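Local coordinates for protein deoxyribodipyrimidine photo-lyase (Oryza sativa Japonica Group, PDB 3UMV) that uses light and a bound FAD cofactor to split UV-induced cyclobutane pyrimidine dimers in DNA back into separate pyrimidines, at residues A[184-187]-A[188-191]; A[190-193]-A[194-198]; A[294-297]-A[298-302]; A[316-320]-A[321-325]; A[324-327]-A[328-331]. All blocks are in the same frame, centred on the assembly; numbering follows the deposited sequence.

Overall arrangement
Interactions 3, 4 and 5 are buried, interaction 1 is partly buried, and interaction 2 lies at the surface. Interactions 1 and 2 follow one another along helix 185-193, the second at its junction with helix 196-199, and 4 and 5 follow one another along helix 310-333, which lines the FAD pocket. Helix 310-333 meets the others: Arg189 NH1 of interaction 1 forms a salt bridge with Glu318 OE1, Met196 of interaction 2 packs on Val321, and interaction 3 lays small residues of helix 295-305 against Leu317 and Leu320. Interaction 2 relies largely on weak turn bonds and a water; the buried contacts add salt bridges and backbone partners for their polar side chains.

Interaction 1 (A[184-187]-A[188-191]); sequences SAKT and FRGK
Phe188, Arg189 and Gly190 donate their backbone N-H groups to the carbonyl oxygens of Ser184, Ala185 and Lys186, the first regular α-helical bonds of helix 185-193. Phe188 N lies 2.9 Å from Ser184 O. Arg189 N is 2.7 Å from Ala185 O. Ser184 sits at the N-cap. The side chain that reaches back over this turn is Arg189. Its chain bends at chi3 (-49°), which folds the guanidinium over the start of the helix; Ala185 O lies 4.0 Å above the guanidinium plane, over its centre. At the tip, NH1 of Arg189 lies 3.9 Å from Ala185 CB and NH2 3.6 Å from Lys186 CA, while the Lys186 and Arg189 side chains cross at about a right angle. NH1 also makes a salt bridge to Glu318 of helix 310-333, on which Ala185 and Phe188 pack as well. Replacing Arg189 by alanine takes away the guanidinium and is likely to deprive the Glu318 carboxylate of this cation and leave Ala185 O without the flat group over it. Thr187 OG1 and Lys191 NZ both find Glu182. A basic side chain folded back along its own helix and held by an acid of helix 310-333 implies that charge, as well as apolar contact, joins the two helices.

Interaction 2 (A[190-193]-A[194-198]); sequences GKVS and KVMDE
Val192 and Met196 lie side by side and point the same way, with the methyl CE of Met196 3.9 Å from Val192 CB. The methionine chain leaves the backbone with CG anti to N (chi1 -167°) and then bends at both chi2 and chi3, which curls CE back to the valine. Beside them, the extended Lys194 chain runs over Gly190 O, its CG 3.5 Å from that oxygen. Beneath these side chains the backbone is held by bonds that span three residues rather than four: Val195 N to Val192 O at 3.0 Å, with the donor well above the carbonyl plane, and weak ones from Lys194 N to Lys191 O and from Met196 N to Ser193 O, both 3.5 Å. Such tighter, 3-10-like turns mark the junction between helix 185-193 and the short helix 196-199, for which Val195 is the N-cap residue. A water spans the joint, donating to Ser193 O at 3.0 Å and accepting from Asp197 N at 2.8 Å. Further out, Ser193 OG is hydrogen-bonded to Arg189 O one turn back. Met196 rests on Val171, Val172 and, across on helix 310-333, on Val321, while Val195 also packs on Val172.

Interaction 3 (A[294-297]-A[298-302]); sequences SAQR and CALEA
Arg297 and Glu301, one helical turn apart, meet through a doubly bent arginine chain. CB of Arg297 lies 3.1 Å from Cys298 N and CG 3.6 Å from the same nitrogen; the bends at chi2 and chi3 (both 55°) then turn the chain along the helix. CD of Arg297 reaches Glu301 CG at 3.7 Å. NE pairs with Asp52, the stronger partner of this arginine. At the tip, NH2 of Arg297 meets Glu301 OE2 at 3.0 Å in a salt bridge whose hydrogen bond is weak, the N-H pointing well off the oxygen and the two flat groups turned 35° apart. Leu300 CD1 sits over one guanidinium face, 3.9 Å above it and toward the rim. Outside the turn, NH2 also pairs with Glu202, and Glu301 OE2 with Lys304. Putting a leucine in place of Arg297 would probably leave Asp52 and Glu202 without this cation and Leu300 CD1 without the flat group beneath it. Regular bonds support the turn, among them Leu300 N to Gln296 O at 2.8 Å. At its start Ser294 OG accepts from Arg297 N at 3.0 Å, so that a serine N-cap and an i to i+4 salt bridge together open helix 295-305, which packs its small residues against the FAD-lining helix 310-333.

Interaction 4 (A[316-320]-A[321-325]); sequences FLEEL and VVRRE. With FAD (flavin-adenine dinucleotide), chain I.
A π-type turn in helix 310-333, within the wall of the FAD pocket, joins Glu318 and Glu319 to Arg323 and Arg324. The ordinary α-helical bond of Val321 N to Leu317 O (2.9 Å) is followed by two wider ones, Arg323 N to Glu318 O at 3.0 Å and Arg324 N to Glu319 O at 3.2 Å, each spanning five residues. Because Arg324 N goes to Glu319 and Glu325 N to Val321, neither amide serves Leu320 O. The Arg324 side chain does so instead: bent at chi3 (50°), it brings NE to 2.7 Å from Leu320 O, nearly in line with the C=O bond, and adds a weak bond from NH2 to the same oxygen. NH2 also forms a salt bridge with Glu325 OE2, using that oxygen's anti lone pair, and the Glu325 carboxylate is itself held by the amides of Val171 and Val172. Together these bonds limit the rotation of the guanidinium. On the other flank the Glu318 carboxylate, the partner of Arg189, lies over Val322, with Glu318 OE1 3.5 Å from Val322 CG1. The turn presses its backbone on the adenosine half of the cofactor: Glu319 O is 3.3 Å from FAD C1B, and Arg324 CA 3.4 Å from the adenine nitrogen N3A.

Interaction 5 (A[324-327]-A[328-331]); sequences RELA and DNFC. With FAD (flavin-adenine dinucleotide), chain I.
Leu326 and Asn329 meet on the regular α-helical continuation of helix 310-333, where i to i+4 bonds resume beyond the FAD-binding turn: Asn329 N to Glu325 O at 2.9 Å, and Cys331 N to Ala327 O at 3.0 Å and almost straight (174°). The backbone puts Asn329 CB 3.3 Å from Leu326 O; CG anti to N (chi1 169°) then brings Asn329 OD1 to 4.0 Å from Leu326 CD1. The side-chain amide is pinned at both ends by backbone, OD1 taking the N-H of Glu182 and ND2 giving to Lys180 O, which satisfies both buried polar atoms and fixes the turn of the amide. Phe188 of helix 185-193 packs against both Leu326 and Asn329. The Phe330 ring packs on Val435 and Leu444, and Ala327 lies against Ser432 and Val435 of helix 431-442. Asp328 has the unusual conformation: chi1 of -99° is well off a staggered position. Arg46 and Asn170 hold its OD1. Asp328 N bonds only weakly to Arg324 O, at 3.4 Å, and a water bridges the two residues, donating to Arg324 O at 2.8 Å and to Asp328 OD2 at 2.7 Å.

Interaction 1 (A[184-187]-A[188-191])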
# COMPACT_ATOMS: atom_id res chain seq x y z
N SER A 184 -12.03 -14.49 -5.88
CA SER A 184 -10.76 -14.47 -6.60
C SER A 184 -10.63 -13.32 -7.60
O SER A 184 -11.58 -12.54 -7.82
CB SER A 184 -10.58 -15.78 -7.36
OG SER A 184 -11.55 -15.86 -8.40
N ALA A 185 -9.47 -13.25 -8.25
CA ALA A 185 -9.23 -12.26 -9.28
C ALA A 185 -10.22 -12.45 -10.41
O ALA A 185 -10.73 -11.48 -10.96
CB ALA A 185 -7.81 -12.36 -9.81
N LYS A 186 -10.51 -13.69 -10.77
CA LYS A 186 -11.46 -13.93 -11.85
C LYS A 186 -12.82 -13.29 -11.58
O LYS A 186 -13.36 -12.55 -12.42
CB LYS A 186 -11.62 -15.42 -12.11
CG LYS A 186 -12.42 -15.73 -13.38
CD LYS A 186 -13.91 -15.75 -13.13
CE LYS A 186 -14.66 -15.94 -14.44
NZ LYS A 186 -16.04 -16.47 -14.23
N THR A 187 -13.38 -13.56 -10.41
CA THR A 187 -14.71 -13.06 -10.10
C THR A 187 -14.70 -11.55 -9.89
O THR A 187 -15.64 -10.85 -10.23
CB THR A 187 -15.35 -13.79 -8.89
OG1 THR A 187 -14.65 -13.46 -7.69
CG2 THR A 187 -15.30 -15.31 -9.10
N PHE A 188 -13.60 -11.05 -9.33
CA PHE A 188 -13.44 -9.61 -9.16
C PHE A 188 -13.30 -8.91 -10.52
O PHE A 188 -13.93 -7.89 -10.77
CB PHE A 188 -12.24 -9.33 -8.26
CG PHE A 188 -12.09 -7.88 -7.92
CD1 PHE A 188 -12.96 -7.29 -7.02
CD2 PHE A 188 -11.09 -7.11 -8.49
CE1 PHE A 188 -12.84 -5.95 -6.69
CE2 PHE A 188 -10.96 -5.77 -8.15
CZ PHE A 188 -11.84 -5.19 -7.26
N ARG A 189 -12.49 -9.49 -11.41
CA ARG A 189 -12.32 -8.93 -12.75
C ARG A 189 -13.65 -8.85 -13.51
O ARG A 189 -13.90 -7.89 -14.25
CB ARG A 189 -11.32 -9.76 -13.54
CG ARG A 189 -10.93 -9.21 -14.91
CD ARG A 189 -10.09 -10.25 -15.66
NE ARG A 189 -9.00 -10.78 -14.83
CZ ARG A 189 -8.87 -12.05 -14.48
NH1 ARG A 189 -7.85 -12.43 -13.72
NH2 ARG A 189 -9.76 -12.95 -14.88
N GLY A 190 -14.50 -9.84 -13.32
CA GLY A 190 -15.79 -9.87 -13.98
C GLY A 190 -16.58 -8.61 -13.66
O GLY A 190 -17.23 -8.03 -14.52
N LYS A 191 -16.50 -8.17 -12.42
CA LYS A 191 -17.24 -6.98 -12.01
C LYS A 191 -16.59 -5.67 -12.45
O LYS A 191 -17.27 -4.79 -12.99
CB LYS A 191 -17.51 -7.00 -10.50
CG LYS A 191 -18.49 -8.10 -10.12
CD LYS A 191 -19.02 -7.98 -8.71
CE LYS A 191 -19.76 -9.24 -8.35
NZ LYS A 191 -20.15 -9.27 -6.92

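Interaction 2 (A[190-193]-A[194-198])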
# COMPACT_ATOMS: atom_id res chain seq x y z
N GLY A 190 -14.50 -9.84 -13.32
CA GLY A 190 -15.79 -9.87 -13.98
C GLY A 190 -16.58 -8.61 -13.66
O GLY A 190 -17.23 -8.03 -14.52
N LYS A 191 -16.50 -8.17 -12.42
CA LYS A 191 -17.24 -6.98 -12.01
C LYS A 191 -16.59 -5.67 -12.45
O LYS A 191 -17.27 -4.79 -12.99
CB LYS A 191 -17.51 -7.00 -10.50
CG LYS A 191 -18.49 -8.10 -10.12
CD LYS A 191 -19.02 -7.98 -8.71
CE LYS A 191 -19.76 -9.24 -8.35
NZ LYS A 191 -20.15 -9.27 -6.92
N VAL A 192 -15.29 -5.53 -12.24
CA VAL A 192 -14.64 -4.26 -12.55
C VAL A 192 -14.46 -4.00 -14.06
O VAL A 192 -14.48 -2.86 -14.50
CB VAL A 192 -13.30 -4.06 -11.78
CG1 VAL A 192 -13.57 -4.02 -10.28
CG2 VAL A 192 -12.31 -5.16 -12.10
N SER A 193 -14.28 -5.05 -14.84
CA SER A 193 -14.07 -4.86 -16.27
C SER A 193 -15.29 -4.17 -16.90
O SER A 193 -15.16 -3.41 -17.86
CB SER A 193 -13.74 -6.17 -16.98
OG SER A 193 -14.81 -7.09 -16.86
N LYS A 194 -16.47 -4.43 -16.34
CA LYS A 194 -17.71 -3.81 -16.81
C LYS A 194 -17.77 -2.29 -16.65
O LYS A 194 -18.46 -1.60 -17.41
CB LYS A 194 -18.91 -4.43 -16.10
CG LYS A 194 -19.18 -5.87 -16.48
CD LYS A 194 -20.33 -6.42 -15.66
CE LYS A 194 -20.63 -7.86 -16.00
NZ LYS A 194 -21.74 -8.36 -15.15
N VAL A 195 -17.09 -1.77 -15.64
CA VAL A 195 -17.13 -0.35 -15.34
C VAL A 195 -15.77 0.30 -15.51
O VAL A 195 -15.58 1.46 -15.14
CB VAL A 195 -17.64 -0.09 -13.90
CG1 VAL A 195 -19.07 -0.58 -13.74
CG2 VAL A 195 -16.74 -0.76 -12.89
N MET A 196 -14.81 -0.43 -16.06
CA MET A 196 -13.46 0.08 -16.18
C MET A 196 -13.43 1.33 -17.05
O MET A 196 -12.76 2.30 -16.70
CB MET A 196 -12.49 -0.97 -16.71
CG MET A 196 -11.02 -0.59 -16.57
SD MET A 196 -10.44 -0.37 -14.86
CE MET A 196 -10.97 -1.89 -14.08
N ASP A 197 -14.16 1.32 -18.16
CA ASP A 197 -14.18 2.48 -19.06
C ASP A 197 -14.75 3.73 -18.37
O ASP A 197 -14.35 4.86 -18.67
CB ASP A 197 -14.94 2.17 -20.35
CG ASP A 197 -14.19 1.22 -21.27
OD1 ASP A 197 -12.95 1.09 -21.11
OD2 ASP A 197 -14.83 0.62 -22.16
N GLU A 198 -15.65 3.53 -17.42
CA GLU A 198 -16.24 4.62 -16.67
C GLU A 198 -15.30 5.27 -15.65
O GLU A 198 -15.45 6.46 -15.34
CB GLU A 198 -17.53 4.16 -15.98
CG GLU A 198 -18.19 5.22 -15.11
CD GLU A 198 -19.56 4.79 -14.61
OE1 GLU A 198 -19.93 3.61 -14.78
OE2 GLU A 198 -20.27 5.64 -14.03
O HOH W 1 -15.66 -0.81 -19.22

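Interaction 3 (A[294-297]-A[298-302])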
# COMPACT_ATOMS: atom_id res chain seq x y z
N SER A 294 -0.36 7.85 -8.24
CA SER A 294 -1.70 7.30 -8.35
C SER A 294 -1.68 5.99 -9.16
O SER A 294 -1.05 5.93 -10.22
CB SER A 294 -2.58 8.34 -9.07
OG SER A 294 -3.73 7.74 -9.64
N ALA A 295 -2.34 4.95 -8.68
CA ALA A 295 -2.42 3.71 -9.46
C ALA A 295 -3.18 3.96 -10.77
O ALA A 295 -2.87 3.34 -11.79
CB ALA A 295 -3.10 2.61 -8.69
N GLN A 296 -4.18 4.84 -10.71
CA GLN A 296 -4.94 5.26 -11.89
C GLN A 296 -4.02 5.95 -12.90
O GLN A 296 -4.08 5.66 -14.10
CB GLN A 296 -6.10 6.17 -11.47
CG GLN A 296 -7.01 6.63 -12.60
CD GLN A 296 -8.34 7.15 -12.09
OE1 GLN A 296 -8.76 6.87 -10.96
NE2 GLN A 296 -9.02 7.93 -12.92
N ARG A 297 -3.14 6.84 -12.43
CA ARG A 297 -2.10 7.40 -13.29
C ARG A 297 -1.27 6.31 -13.99
O ARG A 297 -0.99 6.40 -15.19
CB ARG A 297 -1.16 8.32 -12.50
CG ARG A 297 0.10 8.73 -13.28
CD ARG A 297 -0.28 9.37 -14.60
NE ARG A 297 -1.19 10.50 -14.41
CZ ARG A 297 -1.94 11.04 -15.36
NH1 ARG A 297 -2.73 12.06 -15.06
NH2 ARG A 297 -1.91 10.56 -16.60
N CYS A 298 -0.85 5.29 -13.23
CA CYS A 298 -0.03 4.22 -13.80
C CYS A 298 -0.82 3.45 -14.86
O CYS A 298 -0.28 3.10 -15.92
CB CYS A 298 0.45 3.27 -12.69
SG CYS A 298 1.60 4.00 -11.53
N ALA A 299 -2.09 3.19 -14.56
CA ALA A 299 -2.98 2.51 -15.51
C ALA A 299 -3.21 3.32 -16.79
O ALA A 299 -3.18 2.77 -17.88
CB ALA A 299 -4.31 2.20 -14.84
N LEU A 300 -3.45 4.62 -16.65
CA LEU A 300 -3.65 5.49 -17.81
C LEU A 300 -2.44 5.49 -18.73
O LEU A 300 -2.58 5.46 -19.96
CB LEU A 300 -3.92 6.93 -17.36
CG LEU A 300 -5.27 7.18 -16.71
CD1 LEU A 300 -5.24 8.49 -15.94
CD2 LEU A 300 -6.40 7.14 -17.73
N GLU A 301 -1.26 5.56 -18.14
CA GLU A 301 -0.04 5.61 -18.93
C GLU A 301 0.21 4.26 -19.59
O GLU A 301 0.75 4.20 -20.69
CB GLU A 301 1.15 6.03 -18.06
CG GLU A 301 1.00 7.43 -17.49
CD GLU A 301 0.93 8.48 -18.58
OE1 GLU A 301 1.45 8.21 -19.68
OE2 GLU A 301 0.35 9.57 -18.34
N ALA A 302 -0.17 3.18 -18.91
CA ALA A 302 -0.06 1.86 -19.52
C ALA A 302 -0.99 1.77 -20.73
O ALA A 302 -0.62 1.22 -21.75
CB ALA A 302 -0.36 0.77 -18.51

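Interaction 4 (A[316-320]-A[321-325])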
# COMPACT_ATOMS: atom_id res chain seq x y z
N PHE A 316 0.56 -6.43 -16.93
CA PHE A 316 0.83 -5.37 -15.96
C PHE A 316 -0.47 -4.81 -15.36
O PHE A 316 -0.61 -4.73 -14.14
CB PHE A 316 1.63 -4.25 -16.63
CG PHE A 316 1.93 -3.08 -15.73
CD1 PHE A 316 1.46 -1.82 -16.04
CD2 PHE A 316 2.68 -3.25 -14.58
CE1 PHE A 316 1.73 -0.73 -15.23
CE2 PHE A 316 2.97 -2.16 -13.76
CZ PHE A 316 2.48 -0.90 -14.09
N LEU A 317 -1.42 -4.43 -16.22
CA LEU A 317 -2.72 -3.94 -15.78
C LEU A 317 -3.48 -4.94 -14.90
O LEU A 317 -4.22 -4.54 -14.01
CB LEU A 317 -3.55 -3.53 -17.00
CG LEU A 317 -3.16 -2.19 -17.65
CD1 LEU A 317 -3.79 -2.05 -19.05
CD2 LEU A 317 -3.54 -1.02 -16.75
N GLU A 318 -3.33 -6.24 -15.18
CA GLU A 318 -3.96 -7.26 -14.34
C GLU A 318 -3.43 -7.21 -12.89
O GLU A 318 -4.20 -7.28 -11.92
CB GLU A 318 -3.77 -8.66 -14.96
CG GLU A 318 -4.15 -9.85 -14.07
CD GLU A 318 -5.65 -9.96 -13.81
OE1 GLU A 318 -6.03 -10.65 -12.83
OE2 GLU A 318 -6.45 -9.37 -14.57
N GLU A 319 -2.12 -7.06 -12.75
CA GLU A 319 -1.53 -7.02 -11.41
C GLU A 319 -1.79 -5.65 -10.77
O GLU A 319 -2.20 -5.55 -9.60
CB GLU A 319 -0.02 -7.32 -11.46
CG GLU A 319 0.35 -8.57 -12.25
CD GLU A 319 -0.17 -9.86 -11.63
OE1 GLU A 319 0.08 -10.08 -10.42
OE2 GLU A 319 -0.83 -10.64 -12.34
N LEU A 320 -1.62 -4.60 -11.56
CA LEU A 320 -1.73 -3.25 -11.05
C LEU A 320 -3.15 -2.87 -10.60
O LEU A 320 -3.31 -2.14 -9.63
CB LEU A 320 -1.24 -2.25 -12.11
CG LEU A 320 -1.45 -0.77 -11.77
CD1 LEU A 320 -0.48 -0.36 -10.69
CD2 LEU A 320 -1.24 0.07 -13.02
N VAL A 321 -4.16 -3.33 -11.34
CA VAL A 321 -5.54 -2.93 -11.07
C VAL A 321 -6.34 -4.05 -10.43
O VAL A 321 -6.81 -3.93 -9.30
CB VAL A 321 -6.26 -2.43 -12.34
CG1 VAL A 321 -7.74 -2.15 -12.06
CG2 VAL A 321 -5.55 -1.18 -12.87
N VAL A 322 -6.48 -5.16 -11.13
CA VAL A 322 -7.30 -6.24 -10.60
C VAL A 322 -6.77 -6.84 -9.28
O VAL A 322 -7.51 -6.92 -8.30
CB VAL A 322 -7.55 -7.34 -11.64
CG1 VAL A 322 -8.10 -8.57 -10.97
CG2 VAL A 322 -8.53 -6.83 -12.68
N ARG A 323 -5.52 -7.26 -9.27
CA ARG A 323 -4.99 -7.90 -8.07
C ARG A 323 -4.90 -6.91 -6.91
O ARG A 323 -5.39 -7.20 -5.81
CB ARG A 323 -3.64 -8.55 -8.35
CG ARG A 323 -3.70 -9.68 -9.37
CD ARG A 323 -2.92 -10.89 -8.88
NE ARG A 323 -3.55 -11.49 -7.71
CZ ARG A 323 -4.33 -12.57 -7.75
NH1 ARG A 323 -4.87 -13.06 -6.64
NH2 ARG A 323 -4.55 -13.17 -8.91
N ARG A 324 -4.30 -5.75 -7.15
CA ARG A 324 -4.11 -4.78 -6.07
C ARG A 324 -5.46 -4.38 -5.50
O ARG A 324 -5.65 -4.38 -4.28
CB ARG A 324 -3.36 -3.54 -6.56
CG ARG A 324 -3.21 -2.48 -5.46
CD ARG A 324 -2.52 -1.24 -6.01
NE ARG A 324 -3.20 -0.83 -7.23
CZ ARG A 324 -4.32 -0.11 -7.28
NH1 ARG A 324 -4.90 0.34 -6.17
NH2 ARG A 324 -4.85 0.16 -8.47
N GLU A 325 -6.41 -4.08 -6.38
CA GLU A 325 -7.72 -3.66 -5.90
C GLU A 325 -8.53 -4.79 -5.26
O GLU A 325 -9.37 -4.53 -4.39
CB GLU A 325 -8.48 -2.88 -6.99
CG GLU A 325 -7.76 -1.56 -7.26
CD GLU A 325 -8.41 -0.63 -8.28
OE1 GLU A 325 -9.63 -0.71 -8.53
OE2 GLU A 325 -7.65 0.22 -8.80
PA FAD I . 5.06 -5.48 -10.37
O1A FAD I . 5.11 -6.89 -10.85
O2A FAD I . 5.73 -4.48 -11.27
O5B FAD I . 3.52 -5.10 -10.12
C5B FAD I . 3.04 -3.78 -10.30
C4B FAD I . 1.99 -3.46 -9.24
O4B FAD I . 0.90 -4.38 -9.27
C3B FAD I . 2.55 -3.58 -7.83
O3B FAD I . 3.23 -2.42 -7.45
C2B FAD I . 1.29 -3.78 -7.03
O2B FAD I . 0.62 -2.54 -6.90
C1B FAD I . 0.47 -4.64 -7.95
N9A FAD I . 0.65 -6.07 -7.63
C8A FAD I . 1.53 -6.95 -8.19
N7A FAD I . 1.34 -8.16 -7.60
C5A FAD I . 0.35 -8.04 -6.67
C6A FAD I . -0.26 -8.93 -5.77
N6A FAD I . 0.02 -10.23 -5.77
N1A FAD I . -1.26 -8.48 -4.94
C2A FAD I . -1.66 -7.17 -4.99
N3A FAD I . -1.06 -6.30 -5.87
C4A FAD I . -0.08 -6.73 -6.70
N1 FAD I . 2.52 -6.11 -2.16
C2 FAD I . 2.61 -4.89 -1.55
O2 FAD I . 2.34 -3.90 -2.22
N3 FAD I . 2.99 -4.80 -0.22
C4 FAD I . 3.29 -5.93 0.50
O4 FAD I . 3.62 -5.85 1.69
C4X FAD I . 3.17 -7.17 -0.12
N5 FAD I . 3.47 -8.34 0.54
C5X FAD I . 3.33 -9.56 -0.09
C6 FAD I . 3.60 -10.74 0.61
C7 FAD I . 3.46 -11.98 -0.03
C7M FAD I . 3.75 -13.24 0.75
C8 FAD I . 3.07 -12.02 -1.37
C8M FAD I . 2.91 -13.31 -2.11
C9 FAD I . 2.82 -10.84 -2.05
C9A FAD I . 2.94 -9.62 -1.41
N10 FAD I . 2.69 -8.45 -2.10
C10 FAD I . 2.80 -7.25 -1.45
C1' FAD I . 2.26 -8.45 -3.56
C2' FAD I . 3.45 -8.37 -4.58
O2' FAD I . 4.52 -9.29 -4.31
C3' FAD I . 4.07 -6.96 -4.70
O3' FAD I . 3.05 -6.03 -4.91
C4' FAD I . 5.08 -6.85 -5.85
O4' FAD I . 6.13 -7.78 -5.66
C5' FAD I . 5.60 -5.41 -5.87
O5' FAD I . 6.73 -5.20 -6.70
P FAD I . 6.56 -4.36 -8.05
O1P FAD I . 5.86 -3.04 -7.78
O2P FAD I . 7.91 -4.19 -8.70
O3P FAD I . 5.66 -5.43 -8.85
O HOH W 2 -4.86 -12.78 -11.95

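Interaction 5 (A[324-327]-A[328-331])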
# COMPACT_ATOMS: atom_id res chain seq x y z
N ARG A 324 -4.30 -5.75 -7.15
CA ARG A 324 -4.11 -4.78 -6.07
C ARG A 324 -5.46 -4.38 -5.50
O ARG A 324 -5.65 -4.38 -4.28
CB ARG A 324 -3.36 -3.54 -6.56
CG ARG A 324 -3.21 -2.48 -5.46
CD ARG A 324 -2.52 -1.24 -6.01
NE ARG A 324 -3.20 -0.83 -7.23
CZ ARG A 324 -4.32 -0.11 -7.28
NH1 ARG A 324 -4.90 0.34 -6.17
NH2 ARG A 324 -4.85 0.16 -8.47
N GLU A 325 -6.41 -4.08 -6.38
CA GLU A 325 -7.72 -3.66 -5.90
C GLU A 325 -8.53 -4.79 -5.26
O GLU A 325 -9.37 -4.53 -4.39
CB GLU A 325 -8.48 -2.88 -6.99
CG GLU A 325 -7.76 -1.56 -7.26
CD GLU A 325 -8.41 -0.63 -8.28
OE1 GLU A 325 -9.63 -0.71 -8.53
OE2 GLU A 325 -7.65 0.22 -8.80
N LEU A 326 -8.24 -6.03 -5.65
CA LEU A 326 -8.82 -7.19 -5.01
C LEU A 326 -8.37 -7.27 -3.55
O LEU A 326 -9.13 -7.70 -2.69
CB LEU A 326 -8.45 -8.48 -5.75
CG LEU A 326 -8.85 -9.78 -5.04
CD1 LEU A 326 -10.36 -9.94 -4.90
CD2 LEU A 326 -8.25 -10.94 -5.78
N ALA A 327 -7.13 -6.84 -3.27
CA ALA A 327 -6.67 -6.83 -1.89
C ALA A 327 -7.43 -5.80 -1.05
O ALA A 327 -7.73 -6.09 0.11
CB ALA A 327 -5.15 -6.59 -1.79
N ASP A 328 -7.70 -4.61 -1.61
CA ASP A 328 -8.55 -3.63 -0.90
C ASP A 328 -9.95 -4.21 -0.66
O ASP A 328 -10.53 -4.07 0.42
CB ASP A 328 -8.62 -2.28 -1.63
CG ASP A 328 -7.67 -1.24 -1.05
OD1 ASP A 328 -8.00 -0.02 -1.04
OD2 ASP A 328 -6.58 -1.64 -0.57
N ASN A 329 -10.50 -4.85 -1.69
CA ASN A 329 -11.80 -5.49 -1.59
C ASN A 329 -11.82 -6.42 -0.38
O ASN A 329 -12.73 -6.35 0.45
CB ASN A 329 -12.10 -6.26 -2.86
CG ASN A 329 -13.31 -7.17 -2.73
OD1 ASN A 329 -13.18 -8.36 -2.47
ND2 ASN A 329 -14.50 -6.60 -2.87
N PHE A 330 -10.80 -7.26 -0.27
CA PHE A 330 -10.78 -8.25 0.80
C PHE A 330 -10.67 -7.60 2.17
O PHE A 330 -11.45 -7.91 3.07
CB PHE A 330 -9.66 -9.25 0.58
CG PHE A 330 -9.55 -10.25 1.69
CD1 PHE A 330 -10.44 -11.32 1.77
CD2 PHE A 330 -8.55 -10.14 2.64
CE1 PHE A 330 -10.34 -12.24 2.80
CE2 PHE A 330 -8.45 -11.08 3.67
CZ PHE A 330 -9.33 -12.12 3.75
N CYS A 331 -9.71 -6.71 2.34
CA CYS A 331 -9.54 -6.10 3.65
C CYS A 331 -10.75 -5.22 4.05
O CYS A 331 -11.10 -5.15 5.22
CB CYS A 331 -8.23 -5.31 3.73
SG CYS A 331 -6.75 -6.31 3.52
PA FAD I . 5.06 -5.48 -10.37
O1A FAD I . 5.11 -6.89 -10.85
O2A FAD I . 5.73 -4.48 -11.27
O5B FAD I . 3.52 -5.10 -10.12
C5B FAD I . 3.04 -3.78 -10.30
C4B FAD I . 1.99 -3.46 -9.24
O4B FAD I . 0.90 -4.38 -9.27
C3B FAD I . 2.55 -3.58 -7.83
O3B FAD I . 3.23 -2.42 -7.45
C2B FAD I . 1.29 -3.78 -7.03
O2B FAD I . 0.62 -2.54 -6.90
C1B FAD I . 0.47 -4.64 -7.95
N9A FAD I . 0.65 -6.07 -7.63
C8A FAD I . 1.53 -6.95 -8.19
N7A FAD I . 1.34 -8.16 -7.60
C5A FAD I . 0.35 -8.04 -6.67
C6A FAD I . -0.26 -8.93 -5.77
N6A FAD I . 0.02 -10.23 -5.77
N1A FAD I . -1.26 -8.48 -4.94
C2A FAD I . -1.66 -7.17 -4.99
N3A FAD I . -1.06 -6.30 -5.87
C4A FAD I . -0.08 -6.73 -6.70
N1 FAD I . 2.52 -6.11 -2.16
C2 FAD I . 2.61 -4.89 -1.55
O2 FAD I . 2.34 -3.90 -2.22
N3 FAD I . 2.99 -4.80 -0.22
C4 FAD I . 3.29 -5.93 0.50
O4 FAD I . 3.62 -5.85 1.69
C4X FAD I . 3.17 -7.17 -0.12
N5 FAD I . 3.47 -8.34 0.54
C5X FAD I . 3.33 -9.56 -0.09
C6 FAD I . 3.60 -10.74 0.61
C7 FAD I . 3.46 -11.98 -0.03
C7M FAD I . 3.75 -13.24 0.75
C8 FAD I . 3.07 -12.02 -1.37
C8M FAD I . 2.91 -13.31 -2.11
C9 FAD I . 2.82 -10.84 -2.05
C9A FAD I . 2.94 -9.62 -1.41
N10 FAD I . 2.69 -8.45 -2.10
C10 FAD I . 2.80 -7.25 -1.45
C1' FAD I . 2.26 -8.45 -3.56
C2' FAD I . 3.45 -8.37 -4.58
O2' FAD I . 4.52 -9.29 -4.31
C3' FAD I . 4.07 -6.96 -4.70
O3' FAD I . 3.05 -6.03 -4.91
C4' FAD I . 5.08 -6.85 -5.85
O4' FAD I . 6.13 -7.78 -5.66
C5' FAD I . 5.60 -5.41 -5.87
O5' FAD I . 6.73 -5.20 -6.70
P FAD I . 6.56 -4.36 -8.05
O1P FAD I . 5.86 -3.04 -7.78
O2P FAD I . 7.91 -4.19 -8.70
O3P FAD I . 5.66 -5.43 -8.85
O HOH W 3 -4.74 -2.71 -2.25